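Local structure of TRAP dicarboxylate ABC transporter, substrate-binding protein (Roseobacter denitrificans, 4OVQ) at residues Leu89-Val102 / Lys124-Gln136. The protein binds beta-D-glucuronate and probably delivers it, as a periplasmic solute-binding protein, to a TRAP transporter. Numbering follows the deposited sequence.
Sequences LGPIGPLVPAANVV and KIIAAGMAEKGIQ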
ATOM      1  N   LEU A  89      -0.918   3.129   2.099  1.00  8.18           N
ATOM      2  CA  LEU A  89      -1.404   3.531   3.432  1.00  9.15           C
ATOM      3  C   LEU A  89      -0.794   2.754   4.593  1.00  7.16           C
ATOM      4  O   LEU A  89      -0.875   3.194   5.728  1.00  9.24           O
ATOM      5  CB  LEU A  89      -2.934   3.521   3.500  1.00  9.55           C
ATOM      6  CG  LEU A  89      -3.499   4.931   3.312  1.00  9.81           C
ATOM      7  CD1 LEU A  89      -3.232   5.494   1.940  1.00 10.01           C
ATOM      8  CD2 LEU A  89      -5.003   4.961   3.634  1.00 17.73           C
ATOM      9  N   GLY A  90      -0.161   1.616   4.304  1.00  7.64           N
ATOM     10  CA  GLY A  90       0.489   0.819   5.337  1.00  7.86           C
ATOM     11  C   GLY A  90       1.421   1.600   6.239  1.00  7.11           C
ATOM     12  O   GLY A  90       1.255   1.653   7.450  1.00  8.02           O
ATOM     13  N   PRO A  91       2.423   2.243   5.660  1.00  6.97           N
ATOM     14  CA  PRO A  91       3.365   3.057   6.455  1.00  6.28           C
ATOM     15  C   PRO A  91       2.801   4.397   6.940  1.00  6.25           C
ATOM     16  O   PRO A  91       3.426   5.045   7.787  1.00 10.82           O
ATOM     17  CB  PRO A  91       4.548   3.249   5.497  1.00 10.16           C
ATOM     18  CG  PRO A  91       4.344   2.221   4.405  1.00 17.94           C
ATOM     19  CD  PRO A  91       2.878   2.077   4.277  1.00  8.56           C
ATOM     20  N   ILE A  92       1.636   4.793   6.425  1.00  7.48           N
ATOM     21  CA  ILE A  92       0.917   5.961   6.975  1.00  9.34           C
ATOM     22  C   ILE A  92       0.195   5.646   8.294  1.00  6.82           C
ATOM     23  O   ILE A  92      -0.000   6.542   9.152  1.00 12.32           O
ATOM     24  CB  ILE A  92      -0.071   6.557   5.952  1.00 11.00           C
ATOM     25  CG1 ILE A  92       0.710   7.088   4.733  1.00 10.92           C
ATOM     26  CG2 ILE A  92      -0.944   7.638   6.603  1.00  9.26           C
ATOM     27  CD1 ILE A  92      -0.124   7.640   3.679  1.00 13.05           C
ATOM     28  N   GLY A  93      -0.119   4.380   8.520  1.00 11.26           N
ATOM     29  CA  GLY A  93      -0.939   4.008   9.665  1.00 10.96           C
ATOM     30  C   GLY A  93      -0.354   4.412  10.998  1.00 12.58           C
ATOM     31  O   GLY A  93      -1.098   4.866  11.862  1.00 13.87           O
ATOM     32  N   PRO A  94       0.958   4.243  11.172  1.00 14.42           N
ATOM     33  CA  PRO A  94       1.504   4.600  12.497  1.00 16.71           C
ATOM     34  C   PRO A  94       1.381   6.102  12.789  1.00 17.00           C
ATOM     35  O   PRO A  94       1.337   6.471  13.964  1.00 19.83           O
ATOM     36  CB  PRO A  94       2.958   4.174  12.391  1.00 15.53           C
ATOM     37  CG  PRO A  94       2.916   2.969  11.396  1.00 11.49           C
ATOM     38  CD  PRO A  94       1.920   3.466  10.358  1.00 11.41           C
ATOM     39  N   LEU A  95       1.272   6.937  11.756  1.00 14.28           N
ATOM     40  CA  LEU A  95       1.132   8.386  11.916  1.00 17.02           C
ATOM     41  C   LEU A  95      -0.335   8.829  12.099  1.00 20.45           C
ATOM     42  O   LEU A  95      -0.609   9.844  12.759  1.00 20.91           O
ATOM     43  CB  LEU A  95       1.716   9.088  10.690  1.00 14.93           C
ATOM     44  CG  LEU A  95       1.429  10.588  10.533  1.00 20.08           C
ATOM     45  CD1 LEU A  95       2.173  11.372  11.586  1.00 24.78           C
ATOM     46  CD2 LEU A  95       1.791  11.110   9.141  1.00 24.33           C
ATOM     47  N   VAL A  96      -1.264   8.080  11.500  1.00 12.86           N
ATOM     48  CA  VAL A  96      -2.663   8.473  11.377  1.00 15.63           C
ATOM     49  C   VAL A  96      -3.605   7.335  11.764  1.00 16.44           C
ATOM     50  O   VAL A  96      -3.850   6.430  10.981  1.00 13.30           O
ATOM     51  CB  VAL A  96      -3.013   8.874   9.907  1.00 17.23           C
ATOM     52  CG1 VAL A  96      -4.394   9.489   9.822  1.00 14.56           C
ATOM     53  CG2 VAL A  96      -1.997   9.842   9.327  1.00 13.75           C
ATOM     54  N   PRO A  97      -4.154   7.360  12.990  1.00 15.00           N
ATOM     55  CA  PRO A  97      -4.983   6.275  13.491  1.00 18.23           C
ATOM     56  C   PRO A  97      -6.080   5.831  12.544  1.00 13.12           C
ATOM     57  O   PRO A  97      -6.297   4.643  12.423  1.00 16.85           O
ATOM     58  CB  PRO A  97      -5.608   6.876  14.762  1.00 19.45           C
ATOM     59  CG  PRO A  97      -4.606   7.854  15.224  1.00 19.60           C
ATOM     60  CD  PRO A  97      -3.989   8.440  13.976  1.00 23.30           C
ATOM     61  N   ALA A  98      -6.775   6.771  11.902  1.00 13.87           N
ATOM     62  CA  ALA A  98      -7.916   6.409  11.058  1.00 16.38           C
ATOM     63  C   ALA A  98      -7.395   5.687   9.826  1.00 14.05           C
ATOM     64  O   ALA A  98      -8.004   4.724   9.372  1.00 18.10           O
ATOM     65  CB  ALA A  98      -8.765   7.626  10.690  1.00 19.51           C
ATOM     66  N   ALA A  99      -6.249   6.135   9.299  1.00 17.64           N
ATOM     67  CA  ALA A  99      -5.685   5.493   8.114  1.00 16.86           C
ATOM     68  C   ALA A  99      -5.230   4.099   8.448  1.00 15.56           C
ATOM     69  O   ALA A  99      -5.225   3.204   7.606  1.00 14.58           O
ATOM     70  CB  ALA A  99      -4.524   6.294   7.562  1.00 14.99           C
ATOM     71  N   ASN A 100      -4.856   3.906   9.703  1.00 13.73           N
ATOM     72  CA  ASN A 100      -4.403   2.620  10.169  1.00 13.98           C
ATOM     73  C   ASN A 100      -5.461   1.516  10.037  1.00 16.63           C
ATOM     74  O   ASN A 100      -5.128   0.348   9.982  1.00 16.68           O
ATOM     75  CB  ASN A 100      -3.923   2.758  11.615  1.00 17.71           C
ATOM     76  CG  ASN A 100      -2.773   1.836  11.949  1.00 17.82           C
ATOM     77  OD1 ASN A 100      -2.027   1.386  11.083  1.00 11.58           O
ATOM     78  ND2 ASN A 100      -2.589   1.581  13.239  1.00 19.70           N
ATOM     79  N   VAL A 101      -6.739   1.883   9.935  1.00 18.59           N
ATOM     80  CA  VAL A 101      -7.786   0.886   9.787  1.00 18.19           C
ATOM     81  C   VAL A 101      -7.636   0.001   8.522  1.00 16.84           C
ATOM     82  O   VAL A 101      -8.011  -1.161   8.533  1.00 19.02           O
ATOM     83  CB  VAL A 101      -9.201   1.518   9.863  1.00 23.79           C
ATOM     84  CG1 VAL A 101      -9.610   2.127   8.547  1.00 20.71           C
ATOM     85  CG2 VAL A 101     -10.209   0.475  10.292  1.00 31.07           C
ATOM     86  N   VAL A 102      -7.019   0.520   7.455  1.00 14.86           N
ATOM     87  CA  VAL A 102      -6.934  -0.248   6.211  1.00 17.16           C
ATOM     88  C   VAL A 102      -5.798  -1.270   6.272  1.00 16.26           C
ATOM     89  O   VAL A 102      -5.685  -2.129   5.391  1.00 19.79           O
ATOM     90  CB  VAL A 102      -6.811   0.665   4.947  1.00 15.12           C
ATOM     91  CG1 VAL A 102      -7.949   1.663   4.900  1.00 15.53           C
ATOM     92  CG2 VAL A 102      -5.502   1.372   4.899  1.00 15.05           C
ATOM     93  N   LYS A 124     -13.875   9.567   3.885  1.00 22.94           N
ATOM     94  CA  LYS A 124     -13.855  10.938   4.369  1.00 21.91           C
ATOM     95  C   LYS A 124     -13.168  10.989   5.728  1.00 17.03           C
ATOM     96  O   LYS A 124     -12.388  11.899   6.005  1.00 22.00           O
ATOM     97  CB  LYS A 124     -15.291  11.470   4.482  1.00 24.02           C
ATOM     98  CG  LYS A 124     -15.417  12.869   5.069  1.00 36.78           C
ATOM     99  CD  LYS A 124     -16.876  13.351   5.065  1.00 40.67           C
ATOM    100  CE  LYS A 124     -16.997  14.827   5.454  1.00 40.83           C
ATOM    101  NZ  LYS A 124     -16.580  15.760   4.360  1.00 36.33           N
ATOM    102  N   ILE A 125     -13.483  10.013   6.582  1.00 21.10           N
ATOM    103  CA  ILE A 125     -12.885   9.938   7.919  1.00 20.08           C
ATOM    104  C   ILE A 125     -11.371   9.717   7.818  1.00 13.23           C
ATOM    105  O   ILE A 125     -10.588  10.391   8.502  1.00 18.17           O
ATOM    106  CB  ILE A 125     -13.516   8.799   8.763  1.00 17.68           C
ATOM    107  CG1 ILE A 125     -15.005   9.064   8.985  1.00 23.34           C
ATOM    108  CG2 ILE A 125     -12.798   8.680  10.095  1.00 21.46           C
ATOM    109  CD1 ILE A 125     -15.745   7.881   9.560  1.00 24.73           C
ATOM    110  N   ILE A 126     -10.964   8.791   6.953  1.00 16.95           N
ATOM    111  CA  ILE A 126      -9.539   8.527   6.753  1.00 16.76           C
ATOM    112  C   ILE A 126      -8.835   9.767   6.223  1.00 14.35           C
ATOM    113  O   ILE A 126      -7.787  10.145   6.719  1.00 15.88           O
ATOM    114  CB  ILE A 126      -9.316   7.337   5.804  1.00 14.29           C
ATOM    115  CG1 ILE A 126      -9.748   6.040   6.490  1.00 14.85           C
ATOM    116  CG2 ILE A 126      -7.871   7.250   5.428  1.00 16.50           C
ATOM    117  CD1 ILE A 126     -10.023   4.915   5.577  1.00 18.90           C
ATOM    118  N   ALA A 127      -9.427  10.414   5.226  1.00 17.68           N
ATOM    119  CA  ALA A 127      -8.865  11.657   4.687  1.00 18.97           C
ATOM    120  C   ALA A 127      -8.755  12.762   5.725  1.00 17.14           C
ATOM    121  O   ALA A 127      -7.748  13.485   5.760  1.00 17.74           O
ATOM    122  CB  ALA A 127      -9.684  12.143   3.489  1.00 15.44           C
ATOM    123  N   ALA A 128      -9.791  12.906   6.561  1.00 16.45           N
ATOM    124  CA  ALA A 128      -9.791  13.928   7.574  1.00 18.41           C
ATOM    125  C   ALA A 128      -8.627  13.693   8.512  1.00 15.49           C
ATOM    126  O   ALA A 128      -7.888  14.619   8.816  1.00 22.10           O
ATOM    127  CB  ALA A 128     -11.088  13.926   8.331  1.00 22.98           C
ATOM    128  N   GLY A 129      -8.461  12.437   8.938  1.00 17.70           N
ATOM    129  CA  GLY A 129      -7.394  12.077   9.852  1.00 16.88           C
ATOM    130  C   GLY A 129      -6.049  12.372   9.218  1.00 16.15           C
ATOM    131  O   GLY A 129      -5.133  12.873   9.855  1.00 18.06           O
HETATM  132  N   MSE A 130      -5.934  12.081   7.933  1.00 17.29           N
HETATM  133  CA  MSE A 130      -4.680  12.346   7.241  1.00 11.95           C
HETATM  134  C   MSE A 130      -4.398  13.835   7.159  1.00 18.77           C
HETATM  135  O   MSE A 130      -3.297  14.291   7.473  1.00 15.26           O
HETATM  136  CB  MSE A 130      -4.700  11.707   5.841  1.00 10.89           C
HETATM  137  CG  MSE A 130      -4.559  10.158   5.907  1.00 10.36           C
HETATM  138 SE   MSE A 130      -4.593   9.404   4.106  1.00 18.48          SE
HETATM  139  CE  MSE A 130      -2.971  10.255   3.439  1.00 19.38           C
ATOM    140  N   ALA A 131      -5.406  14.596   6.733  1.00 20.98           N
ATOM    141  CA  ALA A 131      -5.272  16.032   6.580  1.00 23.93           C
ATOM    142  C   ALA A 131      -4.865  16.651   7.924  1.00 18.77           C
ATOM    143  O   ALA A 131      -4.016  17.547   7.968  1.00 25.20           O
ATOM    144  CB  ALA A 131      -6.591  16.627   6.067  1.00 24.34           C
ATOM    145  N   GLU A 132      -5.447  16.111   9.001  1.00 28.13           N
ATOM    146  CA  GLU A 132      -5.129  16.424  10.398  1.00 29.22           C
ATOM    147  C   GLU A 132      -3.642  16.269  10.771  1.00 25.52           C
ATOM    148  O   GLU A 132      -3.128  16.998  11.619  1.00 34.03           O
ATOM    149  CB  GLU A 132      -6.013  15.547  11.311  1.00 33.70           C
ATOM    150  CG  GLU A 132      -5.523  15.329  12.746  1.00 30.98           C
ATOM    151  CD  GLU A 132      -6.393  14.328  13.524  1.00 37.15           C
ATOM    152  OE1 GLU A 132      -7.610  14.242  13.246  1.00 40.85           O
ATOM    153  OE2 GLU A 132      -5.860  13.617  14.411  1.00 42.17           O
ATOM    154  N   LYS A 133      -2.959  15.315  10.139  1.00 21.82           N
ATOM    155  CA  LYS A 133      -1.511  15.148  10.299  1.00 12.11           C
ATOM    156  C   LYS A 133      -0.686  15.734   9.147  1.00 18.48           C
ATOM    157  O   LYS A 133       0.466  15.354   8.960  1.00 17.54           O
ATOM    158  CB  LYS A 133      -1.160  13.662  10.450  1.00 13.29           C
ATOM    159  CG  LYS A 133      -1.781  12.987  11.654  1.00 18.82           C
ATOM    160  CD  LYS A 133      -1.185  13.475  12.975  1.00 19.86           C
ATOM    161  CE  LYS A 133      -1.962  12.911  14.129  1.00 26.96           C
ATOM    162  NZ  LYS A 133      -1.093  12.728  15.310  1.00 32.67           N
ATOM    163  N   GLY A 134      -1.277  16.645   8.377  1.00 17.59           N
ATOM    164  CA  GLY A 134      -0.538  17.445   7.425  1.00 16.43           C
ATOM    165  C   GLY A 134      -0.389  16.861   6.032  1.00 12.95           C
ATOM    166  O   GLY A 134       0.363  17.375   5.205  1.00 16.32           O
ATOM    167  N   ILE A 135      -1.096  15.763   5.788  1.00 14.02           N
ATOM    168  CA  ILE A 135      -1.013  15.116   4.488  1.00 15.12           C
ATOM    169  C   ILE A 135      -2.377  14.905   3.835  1.00 12.64           C
ATOM    170  O   ILE A 135      -3.211  14.151   4.321  1.00 20.52           O
ATOM    171  CB  ILE A 135      -0.249  13.803   4.555  1.00 14.15           C
ATOM    172  CG1 ILE A 135      -0.944  12.774   5.407  1.00 22.54           C
ATOM    173  CG2 ILE A 135       1.190  14.012   5.005  1.00 17.34           C
ATOM    174  CD1 ILE A 135      -0.033  11.646   5.773  1.00 26.71           C
ATOM    175  N   GLN A 136      -2.602  15.600   2.736  1.00 10.83           N
ATOM    176  CA  GLN A 136      -3.909  15.566   2.079  1.00 16.11           C
ATOM    177  C   GLN A 136      -3.960  14.487   0.967  1.00 13.14           C
ATOM    178  O   GLN A 136      -3.217  14.572  -0.017  1.00 11.24           O
ATOM    179  CB  GLN A 136      -4.154  16.944   1.476  1.00 18.68           C
ATOM    180  CG  GLN A 136      -5.279  17.052   0.501  1.00 26.17           C
ATOM    181  CD  GLN A 136      -6.550  17.251   1.204  1.00 24.85           C
ATOM    182  OE1 GLN A 136      -6.683  18.180   2.010  1.00 30.47           O
ATOM    183  NE2 GLN A 136      -7.491  16.349   0.980  1.00 28.11           N
TER
HETATM  184  O   HOH W   1       0.673  10.391  14.959  1.00 38.45           O
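I126 lies across the turns of 97-102, its CG2 over the backbone of A99 (3.9 Å to CA) and its CD1 against CG1 of V102. In this TRAP solute-binding fold the contact sets the irregular, turn-rich segment that follows strand 84-88 against helix 121-132 and the start of strand 135-141, with no direct hydrogen bond between them. I126 CG1 also rests 3.6 Å from the carbonyl O of A98. Cutting I126 back to an alanine is likely to leave a gap beside CG1 of V101 and of V102 and to take from L89 and A99 the CG2 methyl they pack on, with M130 still beside them. One turn further along helix 121-132, G129 meets V96: with V96 CG1 anti to the backbone N (chi1 -171°), that methyl presses on the bare backbone of G129, 3.4 Å from its C. A CB on G129 would sit tight against both V96 CG1 and A98 CB. Selenomethionine M130 bends at chi3 (63°), and its CE meets I92 CD1 with the two side chains crossing nearly at right angles. The L89 side chain lies about 5 Å from that of E234, a glucuronate-binding residue. The helix ends in a Schellman motif at G134, and I135 follows, its CD1 tip to tip with L95 CD2 at 3.9 Å. K133 runs back alongside L95, and a water bridges the two, donating to L95 O at 2.6 Å and accepting from K133 NZ at 3.0 Å.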